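Local coordinates for protein soluble epoxide hydrolase (Bacillus megaterium, PDB 4INZ) that belongs to the soluble epoxide hydrolases, enzymes of the alpha/beta hydrolase fold with a largely parallel central sheet flanked by helices, at residues Gly46-Ser51 / Lys184-Pro189; Ile53-Ile58 / Pro286-Pro291; Val112-Ala117 / Ala282-Gln287; Lys133-Asn138 / Gln249-Asn254. The protein carries 1 engineered substitution. One frame throughout, in Å; residues are numbered along the deposited sequence.

Contact 1. Residues Gly46-Ser51 / Lys184-Pro189; sequences GFPDFS and KLVIDP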
# COMPACT_ATOMS: atom_id res chain seq x y z
N GLY A 46 2.43 -0.63 -2.29
CA GLY A 46 1.93 0.48 -3.07
C GLY A 46 2.91 0.87 -4.17
O GLY A 46 3.69 0.04 -4.63
N PHE A 47 2.88 2.13 -4.58
CA PHE A 47 3.65 2.59 -5.74
C PHE A 47 5.00 3.17 -5.33
O PHE A 47 5.08 3.96 -4.40
CB PHE A 47 2.85 3.69 -6.46
CG PHE A 47 3.61 4.33 -7.58
CD1 PHE A 47 3.53 3.81 -8.87
CD2 PHE A 47 4.40 5.45 -7.36
CE1 PHE A 47 4.22 4.40 -9.91
CE2 PHE A 47 5.10 6.04 -8.40
CZ PHE A 47 5.01 5.51 -9.68
N PRO A 48 6.08 2.81 -6.06
CA PRO A 48 6.18 1.89 -7.19
C PRO A 48 6.87 0.61 -6.75
O PRO A 48 7.75 0.11 -7.46
CB PRO A 48 7.12 2.64 -8.12
CG PRO A 48 8.11 3.25 -7.17
CD PRO A 48 7.33 3.57 -5.89
N ASP A 49 6.48 0.08 -5.60
CA ASP A 49 7.11 -1.12 -5.07
C ASP A 49 6.40 -2.37 -5.56
O ASP A 49 5.78 -2.37 -6.62
CB ASP A 49 7.11 -1.06 -3.54
CG ASP A 49 7.64 0.27 -3.03
OD1 ASP A 49 8.84 0.54 -3.24
OD2 ASP A 49 6.86 1.05 -2.44
N PHE A 50 6.50 -3.44 -4.78
CA PHE A 50 5.86 -4.71 -5.09
C PHE A 50 6.06 -5.63 -3.90
O PHE A 50 6.49 -5.18 -2.85
CB PHE A 50 6.42 -5.32 -6.40
CG PHE A 50 7.88 -5.72 -6.35
CD1 PHE A 50 8.88 -4.77 -6.13
CD2 PHE A 50 8.26 -7.03 -6.57
CE1 PHE A 50 10.22 -5.13 -6.11
CE2 PHE A 50 9.61 -7.41 -6.56
CZ PHE A 50 10.59 -6.46 -6.34
N SER A 51 5.75 -6.91 -4.05
CA SER A 51 5.77 -7.82 -2.91
C SER A 51 7.08 -7.81 -2.13
O SER A 51 7.10 -7.99 -0.91
CB SER A 51 5.43 -9.25 -3.37
OG SER A 51 6.27 -9.62 -4.45
N LYS A 184 15.38 7.07 -9.34
CA LYS A 184 15.64 8.25 -8.54
C LYS A 184 14.67 8.31 -7.37
O LYS A 184 15.02 8.76 -6.29
CB LYS A 184 15.55 9.51 -9.40
CG LYS A 184 16.61 9.54 -10.51
CD LYS A 184 16.61 10.84 -11.30
CE LYS A 184 17.75 10.88 -12.31
NZ LYS A 184 17.69 9.76 -13.29
N LEU A 185 13.47 7.80 -7.59
CA LEU A 185 12.43 7.84 -6.58
C LEU A 185 12.71 6.87 -5.43
O LEU A 185 12.61 7.25 -4.26
CB LEU A 185 11.07 7.55 -7.22
CG LEU A 185 9.82 7.69 -6.35
CD1 LEU A 185 9.77 9.06 -5.69
CD2 LEU A 185 8.57 7.45 -7.21
N VAL A 186 13.08 5.64 -5.77
CA VAL A 186 13.19 4.57 -4.77
C VAL A 186 14.60 4.00 -4.60
O VAL A 186 15.03 3.72 -3.48
CB VAL A 186 12.23 3.41 -5.12
CG1 VAL A 186 12.62 2.14 -4.37
CG2 VAL A 186 10.80 3.81 -4.81
N ILE A 187 15.31 3.80 -5.70
CA ILE A 187 16.60 3.12 -5.64
C ILE A 187 17.70 3.99 -5.03
O ILE A 187 18.39 3.59 -4.10
CB ILE A 187 17.07 2.65 -7.03
CG1 ILE A 187 16.06 1.65 -7.62
CG2 ILE A 187 18.46 2.03 -6.95
CD1 ILE A 187 15.73 0.51 -6.68
N ASP A 188 17.86 5.19 -5.58
CA ASP A 188 18.95 6.05 -5.14
C ASP A 188 18.95 6.29 -3.62
O ASP A 188 19.97 6.11 -2.97
CB ASP A 188 18.97 7.34 -5.95
CG ASP A 188 19.33 7.11 -7.41
OD1 ASP A 188 19.82 6.00 -7.73
OD2 ASP A 188 19.13 8.03 -8.23
N PRO A 189 17.80 6.67 -3.04
CA PRO A 189 17.81 6.87 -1.58
C PRO A 189 18.00 5.59 -0.76
O PRO A 189 18.63 5.62 0.30
CB PRO A 189 16.44 7.51 -1.30
CG PRO A 189 15.63 7.29 -2.53
CD PRO A 189 16.58 7.21 -3.67
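Loop 46-51 passes helix 169-193 where that helix widens into a pi-type turn, with Pro48 CA 7.9 Å from Val186 CA and a cis peptide bond between Phe47 and Pro48. A 3.0 Å hydrogen bond from Asp49 N to Gly46 O tightens the loop. Across the contact the touch is mainly apolar. Pro48 and Val186 meet tip to tip: with CG1 of Val186 anti to the backbone N (chi1 163°), its other branch, CG2, touches the proline ring at Pro48 CG, 3.6 Å away, and is equally near CD. One residue earlier, Leu185 crosses Phe47 at about a right angle and sets CD2 3.9 Å from Phe47 CE2. The phenyl ring, its CG anti to the backbone N (chi1 174°), carries Pro48 CB over its centre, 3.6 Å above the plane, so the proline packs on the ring face within the loop. Asp49 OD1 only brushes Val186; its hydrogen bond goes to Tyr204 OH on helix 198-210. Phe47 N, in turn, is bonded to Asp114 OD2. Gly46-Phe47-Pro48, with its cis proline and a backbone N-H turned to the acid of the elbow after strand 108-112, fits the HGXP motif of epoxide hydrolases, which in relatives lines the oxyanion hole; here helices of the cap region pack against it.

Contact 2. Residues Ile53-Ile58 / Pro286-Pro291; sequences IWRHQI and PQHEKP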
# COMPACT_ATOMS: atom_id res chain seq x y z
N ILE A 53 8.92 -5.56 -1.08
CA ILE A 53 9.12 -4.54 -0.05
C ILE A 53 8.88 -5.13 1.35
O ILE A 53 9.38 -4.61 2.35
CB ILE A 53 8.27 -3.27 -0.27
CG1 ILE A 53 8.76 -2.13 0.63
CG2 ILE A 53 6.77 -3.55 -0.03
CD1 ILE A 53 8.21 -0.79 0.23
N TRP A 54 8.14 -6.23 1.40
CA TRP A 54 7.75 -6.84 2.67
C TRP A 54 8.69 -7.94 3.14
O TRP A 54 8.42 -8.62 4.13
CB TRP A 54 6.34 -7.42 2.55
CG TRP A 54 5.30 -6.40 2.23
CD1 TRP A 54 4.61 -6.27 1.06
CD2 TRP A 54 4.83 -5.37 3.10
NE1 TRP A 54 3.72 -5.22 1.15
CE2 TRP A 54 3.84 -4.65 2.39
CE3 TRP A 54 5.14 -4.99 4.41
CZ2 TRP A 54 3.16 -3.56 2.95
CZ3 TRP A 54 4.46 -3.91 4.96
CH2 TRP A 54 3.48 -3.21 4.23
N ARG A 55 9.81 -8.10 2.43
CA ARG A 55 10.72 -9.22 2.68
C ARG A 55 11.08 -9.45 4.16
O ARG A 55 11.17 -10.59 4.62
CB ARG A 55 11.99 -9.05 1.85
CG ARG A 55 12.78 -7.77 2.16
CD ARG A 55 13.70 -7.41 0.99
NE ARG A 55 14.48 -6.21 1.26
CZ ARG A 55 14.01 -4.97 1.12
NH1 ARG A 55 12.75 -4.78 0.71
NH2 ARG A 55 14.79 -3.93 1.39
N HIS A 56 11.30 -8.37 4.91
CA HIS A 56 11.72 -8.51 6.30
C HIS A 56 10.59 -8.98 7.21
O HIS A 56 10.83 -9.66 8.22
CB HIS A 56 12.30 -7.20 6.84
CG HIS A 56 13.52 -6.74 6.09
ND1 HIS A 56 14.71 -7.43 6.11
CD2 HIS A 56 13.72 -5.66 5.31
CE1 HIS A 56 15.60 -6.79 5.37
NE2 HIS A 56 15.03 -5.71 4.88
N GLN A 57 9.36 -8.62 6.86
CA GLN A 57 8.20 -9.10 7.62
C GLN A 57 7.84 -10.52 7.22
O GLN A 57 7.42 -11.31 8.05
CB GLN A 57 6.99 -8.16 7.43
CG GLN A 57 7.14 -6.81 8.14
CD GLN A 57 8.18 -5.94 7.47
OE1 GLN A 57 8.17 -5.76 6.24
NE2 GLN A 57 9.08 -5.38 8.27
N ILE A 58 8.01 -10.85 5.94
CA ILE A 58 7.83 -12.23 5.50
C ILE A 58 8.77 -13.15 6.29
O ILE A 58 8.36 -14.19 6.81
CB ILE A 58 8.07 -12.37 3.99
CG1 ILE A 58 6.94 -11.67 3.23
CG2 ILE A 58 8.13 -13.85 3.58
CD1 ILE A 58 7.23 -11.51 1.75
N PRO A 286 8.67 2.59 6.31
CA PRO A 286 9.31 2.08 7.53
C PRO A 286 9.57 0.58 7.47
O PRO A 286 10.54 0.12 8.05
CB PRO A 286 8.26 2.36 8.61
CG PRO A 286 7.47 3.52 8.08
CD PRO A 286 7.41 3.29 6.59
N GLN A 287 8.71 -0.17 6.79
CA GLN A 287 8.81 -1.62 6.86
C GLN A 287 10.16 -2.16 6.40
O GLN A 287 10.63 -3.16 6.94
CB GLN A 287 7.63 -2.31 6.14
CG GLN A 287 7.60 -2.17 4.62
CD GLN A 287 6.86 -0.94 4.15
OE1 GLN A 287 6.97 0.13 4.74
NE2 GLN A 287 6.08 -1.09 3.07
N HIS A 288 10.80 -1.51 5.42
CA HIS A 288 12.15 -1.93 5.04
C HIS A 288 13.26 -0.93 5.36
O HIS A 288 14.44 -1.27 5.26
CB HIS A 288 12.26 -2.50 3.60
CG HIS A 288 12.11 -1.49 2.50
ND1 HIS A 288 12.40 -1.79 1.19
CD2 HIS A 288 11.67 -0.21 2.51
CE1 HIS A 288 12.15 -0.74 0.43
NE2 HIS A 288 11.71 0.24 1.21
N GLU A 289 12.89 0.27 5.80
CA GLU A 289 13.88 1.23 6.32
C GLU A 289 14.35 0.87 7.72
O GLU A 289 15.55 0.96 8.03
CB GLU A 289 13.30 2.64 6.34
CG GLU A 289 13.03 3.23 4.98
CD GLU A 289 12.47 4.64 5.05
OE1 GLU A 289 12.99 5.44 5.86
OE2 GLU A 289 11.51 4.93 4.30
N LYS A 290 13.41 0.46 8.57
CA LYS A 290 13.69 0.15 9.98
C LYS A 290 12.96 -1.15 10.36
O LYS A 290 12.06 -1.14 11.20
CB LYS A 290 13.20 1.28 10.88
CG LYS A 290 13.89 2.62 10.63
CD LYS A 290 15.37 2.57 10.97
CE LYS A 290 16.00 3.96 10.87
NZ LYS A 290 17.40 4.04 11.42
N PRO A 291 13.36 -2.26 9.74
CA PRO A 291 12.56 -3.49 9.90
C PRO A 291 12.51 -4.01 11.33
O PRO A 291 11.48 -4.55 11.74
CB PRO A 291 13.28 -4.48 8.97
CG PRO A 291 14.67 -3.95 8.84
CD PRO A 291 14.51 -2.45 8.84
O HOH W 1 16.10 -3.17 4.39
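In this alpha/beta hydrolase core, the start of helix 55-61 lies against the short helix 286-289 that follows the loop of His284, the probable triad histidine. The inner part is tight. Gln287, its CG in the crowded position between backbone N and carbonyl carbon (chi1 69°) and its chain bent at chi2, lays its amide over the Trp54 ring, NE2 3.5 Å above the plane and offset toward the rim, with the two planes 26° apart; Ile53 CG2 shares that face. Ile53 CG1 sits centrally over His288, 3.6 Å from the ring centroid in a CH-pi contact. Gln57 crosses Gln287 at about a right angle and sends NE2 to Gln287 O, a 3.0 Å bond on a lone pair in the carbonyl plane; NE2 is also bonded to Asn295 OD1. On the same inner side OE1 of Gln57 rests against Gln287 CB.

The outer side is looser and partly open to solvent. There His56 and Pro291 run side by side, Pro291 CG over one face of the imidazole and Arg55 CG over the other. A water joins His56 NE2, 2.8 Å away, to His288 O. Arg55, partly exposed, reaches His288 with its guanidinium at 80° to the ring. ND1 accepting both N-H groups is consistent with a ring unprotonated at ND1, probably neutral. The grip is end-on, two nitrogens on one atom: His288 ND1 accepts from Arg55 NH1 at 3.0 Å and from Arg55 NH2 at 3.2 Å.

Contact 3. Residues Val112-Ala117 / Ala282-Gln287; sequences VHDWGA and ASHAPQ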
# COMPACT_ATOMS: atom_id res chain seq x y z
N VAL A 112 -0.67 -3.12 5.24
CA VAL A 112 -0.84 -2.30 4.04
C VAL A 112 0.02 -1.04 4.02
O VAL A 112 0.39 -0.53 5.07
CB VAL A 112 -2.33 -1.89 3.86
CG1 VAL A 112 -3.21 -3.14 3.79
CG2 VAL A 112 -2.78 -0.99 5.00
N HIS A 113 0.31 -0.55 2.82
CA HIS A 113 1.22 0.59 2.63
C HIS A 113 0.85 1.33 1.34
O HIS A 113 0.58 0.70 0.31
CB HIS A 113 2.66 0.06 2.55
CG HIS A 113 3.69 1.09 2.22
ND1 HIS A 113 3.90 2.23 2.98
CD2 HIS A 113 4.62 1.12 1.23
CE1 HIS A 113 4.90 2.92 2.46
NE2 HIS A 113 5.35 2.27 1.40
N ASP A 114 0.80 2.66 1.40
CA ASP A 114 0.68 3.51 0.20
C ASP A 114 -0.61 3.17 -0.57
O ASP A 114 -1.69 3.17 0.03
CB ASP A 114 1.95 3.40 -0.66
CG ASP A 114 2.03 4.44 -1.76
OD1 ASP A 114 2.48 5.58 -1.48
OD2 ASP A 114 1.66 4.13 -2.90
N TRP A 115 -0.53 2.87 -1.87
CA TRP A 115 -1.73 2.46 -2.60
C TRP A 115 -2.38 1.24 -1.94
O TRP A 115 -3.60 1.11 -1.92
CB TRP A 115 -1.44 2.17 -4.09
CG TRP A 115 -1.99 3.23 -5.00
CD1 TRP A 115 -1.29 4.18 -5.68
CD2 TRP A 115 -3.37 3.47 -5.30
NE1 TRP A 115 -2.14 4.99 -6.39
CE2 TRP A 115 -3.43 4.58 -6.18
CE3 TRP A 115 -4.57 2.85 -4.92
CZ2 TRP A 115 -4.63 5.09 -6.67
CZ3 TRP A 115 -5.77 3.36 -5.42
CH2 TRP A 115 -5.79 4.46 -6.28
N GLY A 116 -1.55 0.34 -1.41
CA GLY A 116 -2.04 -0.82 -0.70
C GLY A 116 -2.89 -0.43 0.50
O GLY A 116 -3.83 -1.14 0.86
N ALA A 117 -2.54 0.69 1.12
CA ALA A 117 -3.31 1.23 2.25
C ALA A 117 -4.61 1.89 1.79
O ALA A 117 -5.65 1.71 2.42
CB ALA A 117 -2.45 2.20 3.07
N ALA A 282 12.44 7.38 10.11
CA ALA A 282 12.02 6.70 8.89
C ALA A 282 11.16 7.61 8.04
O ALA A 282 10.46 8.49 8.54
CB ALA A 282 11.28 5.44 9.20
N SER A 283 11.22 7.36 6.74
CA SER A 283 10.48 8.15 5.77
C SER A 283 9.27 7.34 5.30
O SER A 283 8.55 6.77 6.11
CB SER A 283 11.39 8.53 4.60
OG SER A 283 10.76 9.46 3.73
N HIS A 284 9.07 7.28 3.99
CA HIS A 284 7.84 6.73 3.41
C HIS A 284 7.57 5.25 3.68
O HIS A 284 6.41 4.81 3.69
CB HIS A 284 7.85 6.96 1.89
CG HIS A 284 6.60 6.51 1.21
ND1 HIS A 284 5.37 7.10 1.42
CD2 HIS A 284 6.39 5.52 0.30
CE1 HIS A 284 4.46 6.49 0.68
NE2 HIS A 284 5.05 5.54 -0.01
N ALA A 285 8.62 4.47 3.87
CA ALA A 285 8.48 3.01 3.92
C ALA A 285 9.21 2.37 5.10
O ALA A 285 10.22 1.68 4.94
CB ALA A 285 8.95 2.40 2.61
N PRO A 286 8.67 2.59 6.31
CA PRO A 286 9.31 2.08 7.53
C PRO A 286 9.57 0.58 7.47
O PRO A 286 10.54 0.12 8.05
CB PRO A 286 8.26 2.36 8.61
CG PRO A 286 7.47 3.52 8.08
CD PRO A 286 7.41 3.29 6.59
N GLN A 287 8.71 -0.17 6.79
CA GLN A 287 8.81 -1.62 6.86
C GLN A 287 10.16 -2.16 6.40
O GLN A 287 10.63 -3.16 6.94
CB GLN A 287 7.63 -2.31 6.14
CG GLN A 287 7.60 -2.17 4.62
CD GLN A 287 6.86 -0.94 4.15
OE1 GLN A 287 6.97 0.13 4.74
NE2 GLN A 287 6.08 -1.09 3.07
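Three side chains set the orientation here: the rings of His113 and His284 and the carboxylate of Asp114. The two imidazoles are oblique to each other, centroids 4.6 Å apart and planes at 50°. Asp114 comes to His284 from the side, its carboxylate turned 82° to the ring, so that OD1 lies at the ring edge 3.0 Å from His284 NE2. The other oxygen, OD2, takes a hydrogen bond from Phe47 N and a weak one of 2.7 Å from Trp115 N, two contacts that restrict how the carboxylate can turn. The His113 ring is sandwiched: Asp114 CB lies over the centre of one face, 3.9 Å above the plane, while the Gln287 amide approaches the opposite face nearly at right angles. On its far side His284 ND1 is hydrogen-bonded to Asp256 OD2, which would tend to polarise the ring. A bound PEG lies about 5 Å from the Asp114 side chain, in keeping with a pocket there. Between strand 108-112 and helix 115-126, Asp114 has a positive phi of 59°, as at the nucleophile elbow of the alpha/beta hydrolase fold, and the Asp114, His284, Asp256 arrangement is consistent with the Asp-His-Asp triad of epoxide hydrolases.

Contact 4. Residues Lys133-Asn138 / Gln249-Asn254; sequences KLIAFN and QIIWGN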
# COMPACT_ATOMS: atom_id res chain seq x y z
N LYS A 133 -7.36 -8.07 12.04
CA LYS A 133 -6.64 -6.90 12.51
C LYS A 133 -6.02 -6.22 11.30
O LYS A 133 -5.68 -6.89 10.31
CB LYS A 133 -5.53 -7.28 13.49
CG LYS A 133 -5.99 -7.94 14.78
CD LYS A 133 -4.82 -8.07 15.74
CE LYS A 133 -5.26 -8.55 17.11
NZ LYS A 133 -5.64 -9.97 17.06
N LEU A 134 -5.85 -4.91 11.38
CA LEU A 134 -5.26 -4.13 10.30
C LEU A 134 -3.99 -3.45 10.78
O LEU A 134 -3.98 -2.80 11.83
CB LEU A 134 -6.25 -3.08 9.81
CG LEU A 134 -5.74 -2.11 8.74
CD1 LEU A 134 -5.50 -2.86 7.43
CD2 LEU A 134 -6.72 -0.95 8.54
N ILE A 135 -2.91 -3.60 10.01
CA ILE A 135 -1.67 -2.89 10.28
C ILE A 135 -1.39 -2.00 9.09
O ILE A 135 -1.17 -2.48 7.98
CB ILE A 135 -0.49 -3.86 10.50
CG1 ILE A 135 -0.81 -4.82 11.64
CG2 ILE A 135 0.79 -3.08 10.76
CD1 ILE A 135 0.29 -5.85 11.91
N ALA A 136 -1.44 -0.69 9.31
CA ALA A 136 -1.30 0.27 8.22
C ALA A 136 -0.04 1.11 8.37
O ALA A 136 0.20 1.70 9.43
CB ALA A 136 -2.52 1.17 8.17
N PHE A 137 0.75 1.16 7.30
CA PHE A 137 1.92 2.04 7.22
C PHE A 137 1.55 3.33 6.47
O PHE A 137 0.39 3.54 6.15
CB PHE A 137 3.09 1.32 6.52
CG PHE A 137 3.63 0.15 7.30
CD1 PHE A 137 4.78 0.29 8.08
CD2 PHE A 137 2.98 -1.08 7.28
CE1 PHE A 137 5.28 -0.78 8.81
CE2 PHE A 137 3.47 -2.16 8.03
CZ PHE A 137 4.62 -2.01 8.79
N ASN A 138 2.54 4.18 6.21
CA ASN A 138 2.29 5.45 5.52
C ASN A 138 1.36 5.29 4.32
O ASN A 138 1.62 4.47 3.44
CB ASN A 138 3.60 6.08 5.06
CG ASN A 138 4.44 6.54 6.22
OD1 ASN A 138 4.75 7.73 6.35
ND2 ASN A 138 4.80 5.61 7.09
N GLN A 249 -3.37 -1.03 13.98
CA GLN A 249 -2.07 -0.48 14.34
C GLN A 249 -1.55 0.34 13.17
O GLN A 249 -1.49 -0.16 12.05
CB GLN A 249 -1.07 -1.60 14.62
CG GLN A 249 0.36 -1.08 14.82
CD GLN A 249 0.58 -0.49 16.20
OE1 GLN A 249 0.25 -1.12 17.21
NE2 GLN A 249 1.14 0.71 16.26
N ILE A 250 -1.16 1.59 13.45
CA ILE A 250 -0.48 2.43 12.47
C ILE A 250 1.01 2.43 12.79
O ILE A 250 1.40 2.56 13.95
CB ILE A 250 -0.94 3.89 12.54
CG1 ILE A 250 -2.46 4.01 12.43
CG2 ILE A 250 -0.20 4.73 11.51
CD1 ILE A 250 -3.05 3.24 11.31
N ILE A 251 1.83 2.27 11.75
CA ILE A 251 3.29 2.37 11.89
C ILE A 251 3.77 3.36 10.84
O ILE A 251 3.70 3.10 9.65
CB ILE A 251 3.97 1.00 11.68
CG1 ILE A 251 3.37 -0.01 12.67
CG2 ILE A 251 5.48 1.13 11.88
CD1 ILE A 251 3.91 -1.44 12.52
N TRP A 252 4.24 4.52 11.30
CA TRP A 252 4.29 5.70 10.45
C TRP A 252 5.65 6.36 10.47
O TRP A 252 6.15 6.73 11.53
CB TRP A 252 3.26 6.71 10.95
CG TRP A 252 3.03 7.87 10.03
CD1 TRP A 252 3.76 9.03 9.96
CD2 TRP A 252 2.00 7.99 9.04
NE1 TRP A 252 3.24 9.86 8.99
CE2 TRP A 252 2.16 9.24 8.42
CE3 TRP A 252 0.96 7.16 8.63
CZ2 TRP A 252 1.32 9.68 7.40
CZ3 TRP A 252 0.11 7.60 7.62
CH2 TRP A 252 0.30 8.85 7.02
N GLY A 253 6.25 6.54 9.29
CA GLY A 253 7.53 7.21 9.19
C GLY A 253 7.31 8.71 9.15
O GLY A 253 6.69 9.22 8.23
N ASN A 254 7.83 9.43 10.15
CA ASN A 254 7.57 10.87 10.23
C ASN A 254 8.15 11.70 9.09
O ASN A 254 7.64 12.79 8.79
CB ASN A 254 8.05 11.44 11.57
CG ASN A 254 7.12 11.09 12.71
OD1 ASN A 254 5.98 10.67 12.48
ND2 ASN A 254 7.59 11.28 13.95
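One face of the Trp252 indole carries Asn138: CA lies over the six-membered ring in a CH-pi contact, 4.0 Å from its centroid, and the amide stacks over the same face, its plane 22° from that of the ring. The Phe137 phenyl, by contrast, lies alongside Ile251 and points the same way, CE1 3.6 Å from Ile251 CG2. Ile251 reaches on with CD1, which comes within 3.9 Å of Ile135 CG2. Ile135, Phe137, Gln249 and Ile251 share one face of the sheet, where Phe137, Gln249 and Ile251 touch helix 291-303. On the other face Ala136 CB meets Ile250 CD1.

Behind these side chains, strand segments 133-137 and 249-253 run parallel, their axes 4.7 Å apart at 13°. The hydrogen bonds alternate: Gln249 N to Leu134 O, then Ala136 N to Gln249 O at 2.8 Å, then Ile251 N to Ala136 O at 2.9 Å. The first two lie nearly along the C=O axes. Gln249 folds its own amide back, NE2 bonding Ile250 O from above the carbonyl plane. Ile251 O is buried without a polar partner in the model, and its company across the strands is a CA-H...O contact from Phe137 CA at 3.2 Å. Sheet bonds thus satisfy the middle of the pair, whereas toward the C-terminal ends of the strands Ile251 O is left with a weak C-H contact in place of a hydrogen bond.

All four contacts are buried, but they differ with depth. Contact 3 lies nearest the centre of the chain and is polar, at the probable active site; contact 4 is sheet core, held by backbone bonds. Contact 1, largely apolar, joins a core loop to a cap helix and has an exposed edge at Leu185. Contact 2 mixes ring and amide packing with side-chain hydrogen bonds and has a bridging water on one side. Contacts 2 and 3 share helix 286-289 through Pro286 and Gln287. Phe47 N to Asp114 OD2 ties contact 1 to contact 3, while Val112 extends the sheet of contact 4 into the elbow of contact 3. Trp54 and Phe137 bring contacts 2 and 4 together.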